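Local structure of membrane-associated protein VP24 (Marburg virus - Musoke, Kenya, 1980, 4OR8) at residues B[200-205]-B[213-218]. The protein probably acts as a minor matrix protein of the virion, with a role in nucleocapsid assembly and virion budding. Residues are numbered along the deposited sequence; the frame is centred on the assembly and turned at random.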
loop_
_atom_site.group_PDB
_atom_site.type_symbol
_atom_site.label_atom_id
_atom_site.label_comp_id
_atom_site.label_asym_id
_atom_site.label_seq_id
_atom_site.Cartn_x
_atom_site.Cartn_y
_atom_site.Cartn_z
ATOM N N GLN B 200 -26.424 3.024 8.426
ATOM C CA GLN B 200 -25.669 2.105 7.581
ATOM C C GLN B 200 -24.366 1.628 8.215
ATOM O O GLN B 200 -23.505 2.431 8.584
ATOM C CB GLN B 200 -25.428 2.696 6.186
ATOM C CG GLN B 200 -24.777 4.067 6.153
ATOM C CD GLN B 200 -24.757 4.645 4.750
ATOM O OE1 GLN B 200 -25.805 4.846 4.137
ATOM N NE2 GLN B 200 -23.564 4.896 4.227
ATOM N N GLN B 201 -24.234 0.310 8.337
ATOM C CA GLN B 201 -23.071 -0.294 8.970
ATOM C C GLN B 201 -21.834 -0.189 8.084
ATOM O O GLN B 201 -21.811 -0.710 6.971
ATOM C CB GLN B 201 -23.345 -1.760 9.299
ATOM C CG GLN B 201 -22.360 -2.353 10.289
ATOM C CD GLN B 201 -22.499 -3.855 10.425
ATOM O OE1 GLN B 201 -22.647 -4.570 9.431
ATOM N NE2 GLN B 201 -22.453 -4.343 11.659
ATOM N N ILE B 202 -20.804 0.480 8.587
ATOM C CA ILE B 202 -19.569 0.661 7.833
ATOM C C ILE B 202 -18.418 -0.115 8.467
ATOM O O ILE B 202 -18.186 -0.022 9.670
ATOM C CB ILE B 202 -19.192 2.149 7.738
ATOM C CG1 ILE B 202 -20.349 2.949 7.137
ATOM C CG2 ILE B 202 -17.925 2.332 6.916
ATOM C CD1 ILE B 202 -20.081 4.433 7.047
ATOM N N ILE B 203 -17.704 -0.883 7.647
ATOM C CA ILE B 203 -16.578 -1.681 8.123
ATOM C C ILE B 203 -15.313 -1.454 7.298
ATOM O O ILE B 203 -15.303 -1.663 6.086
ATOM C CB ILE B 203 -16.913 -3.183 8.122
ATOM C CG1 ILE B 203 -17.958 -3.495 9.194
ATOM C CG2 ILE B 203 -15.659 -4.004 8.363
ATOM C CD1 ILE B 203 -19.276 -3.994 8.652
ATOM N N ILE B 204 -14.246 -1.032 7.968
ATOM C CA ILE B 204 -12.961 -0.810 7.314
ATOM C C ILE B 204 -11.942 -1.859 7.744
ATOM O O ILE B 204 -11.602 -1.961 8.919
ATOM C CB ILE B 204 -12.408 0.583 7.639
ATOM C CG1 ILE B 204 -13.411 1.656 7.217
ATOM C CG2 ILE B 204 -11.060 0.799 6.962
ATOM C CD1 ILE B 204 -13.078 3.034 7.734
ATOM N N THR B 205 -11.450 -2.631 6.784
ATOM C CA THR B 205 -10.519 -3.715 7.073
ATOM C C THR B 205 -9.192 -3.521 6.341
ATOM O O THR B 205 -9.168 -3.203 5.148
ATOM C CB THR B 205 -11.119 -5.071 6.669
ATOM O OG1 THR B 205 -12.366 -5.262 7.347
ATOM C CG2 THR B 205 -10.175 -6.205 7.022
ATOM N N VAL B 213 -12.945 -0.873 2.227
ATOM C CA VAL B 213 -14.039 -0.113 2.819
ATOM C C VAL B 213 -15.379 -0.703 2.404
ATOM O O VAL B 213 -15.732 -0.700 1.225
ATOM C CB VAL B 213 -13.982 1.369 2.419
ATOM C CG1 VAL B 213 -15.191 2.109 2.963
ATOM C CG2 VAL B 213 -12.691 2.004 2.917
ATOM N N GLU B 214 -16.123 -1.201 3.384
ATOM C CA GLU B 214 -17.370 -1.912 3.130
ATOM C C GLU B 214 -18.558 -1.234 3.809
ATOM O O GLU B 214 -18.491 -0.882 4.986
ATOM C CB GLU B 214 -17.236 -3.352 3.626
ATOM C CG GLU B 214 -18.550 -4.060 3.857
ATOM C CD GLU B 214 -18.367 -5.396 4.551
ATOM O OE1 GLU B 214 -17.212 -5.747 4.876
ATOM O OE2 GLU B 214 -19.380 -6.095 4.771
ATOM N N VAL B 215 -19.645 -1.054 3.067
ATOM C CA VAL B 215 -20.849 -0.437 3.619
ATOM C C VAL B 215 -22.100 -1.292 3.415
ATOM O O VAL B 215 -22.434 -1.662 2.288
ATOM C CB VAL B 215 -21.106 0.954 3.005
ATOM C CG1 VAL B 215 -22.375 1.565 3.586
ATOM C CG2 VAL B 215 -19.919 1.865 3.236
ATOM N N ARG B 216 -22.788 -1.603 4.508
ATOM C CA ARG B 216 -24.064 -2.308 4.429
ATOM C C ARG B 216 -25.198 -1.345 4.750
ATOM O O ARG B 216 -25.353 -0.910 5.890
ATOM C CB ARG B 216 -24.086 -3.499 5.386
ATOM C CG ARG B 216 -22.997 -4.528 5.118
ATOM C CD ARG B 216 -22.994 -5.613 6.180
ATOM N NE ARG B 216 -21.956 -6.613 5.949
ATOM C CZ ARG B 216 -21.744 -7.663 6.736
ATOM N NH1 ARG B 216 -22.500 -7.856 7.810
ATOM N NH2 ARG B 216 -20.776 -8.523 6.452
ATOM N N ARG B 217 -25.982 -1.005 3.734
ATOM C CA ARG B 217 -27.032 -0.007 3.884
ATOM C C ARG B 217 -28.399 -0.544 3.470
ATOM O O ARG B 217 -28.545 -1.717 3.126
ATOM C CB ARG B 217 -26.697 1.231 3.053
ATOM C CG ARG B 217 -26.629 0.966 1.559
ATOM C CD ARG B 217 -26.652 2.262 0.768
ATOM N NE ARG B 217 -25.428 3.041 0.934
ATOM C CZ ARG B 217 -24.514 3.208 -0.017
ATOM N NH1 ARG B 217 -24.689 2.652 -1.210
ATOM N NH2 ARG B 217 -23.430 3.936 0.220
ATOM N N ILE B 218 -29.400 0.328 3.514
ATOM C CA ILE B 218 -30.729 -0.007 3.024
ATOM C C ILE B 218 -31.087 0.908 1.868
ATOM O O ILE B 218 -31.160 2.126 2.026
ATOM C CB ILE B 218 -31.796 0.120 4.121
ATOM C CG1 ILE B 218 -31.568 -0.934 5.203
ATOM C CG2 ILE B 218 -33.185 -0.031 3.526
ATOM C CD1 ILE B 218 -32.601 -0.909 6.302
#
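Q201 holds CG anti to its backbone N (chi1 -164°) and R216 holds CG anti to its carbonyl carbon. Both chains continue extended from there and lie side by side, pointing the same way, with Q201 OE1 3.4 Å from R216 CD. On the opposite face, I202 turns CG1 beside its backbone N (chi1 -55°) and V215 does likewise with CG2; these two atoms meet at 4.1 Å.

Strands 201-206 and 210-221 form an antiparallel beta hairpin within a mixed sheet. The hydrogen-bonded pair I203/E214 has bonds both ways, the straighter from I203 N to E214 O (2.8 Å). At Q201/R216, the bond from R216 N to Q201 O is also nearly straight, whereas the return bond from Q201 N to R216 O is weak. Next to this pair, Q200 is buried; its side-chain NE2 lies 3.6 Å from V215 CG1, and its CB rests against R217 CB.

The residue types follow the two faces. I202, I204, V213 and V215, beta-branched and apolar, suit an extended strand and lie on one face, where I202, V213 and V215 touch helix 104-115. The other face is mixed: I203 packs beside E214, and the extended chain of R216 brings NE to E214 OE2, two residues earlier in the same strand, in a salt bridge (2.9 Å). E214 OE1 is hydrogen-bonded to Y22 OH of the second subunit and weakly to H92 NE2.

With both carboxylate oxygens engaged, the buried E214 is probably held as an anion by R216, joining the mixed face of the hairpin to the neighbouring subunit.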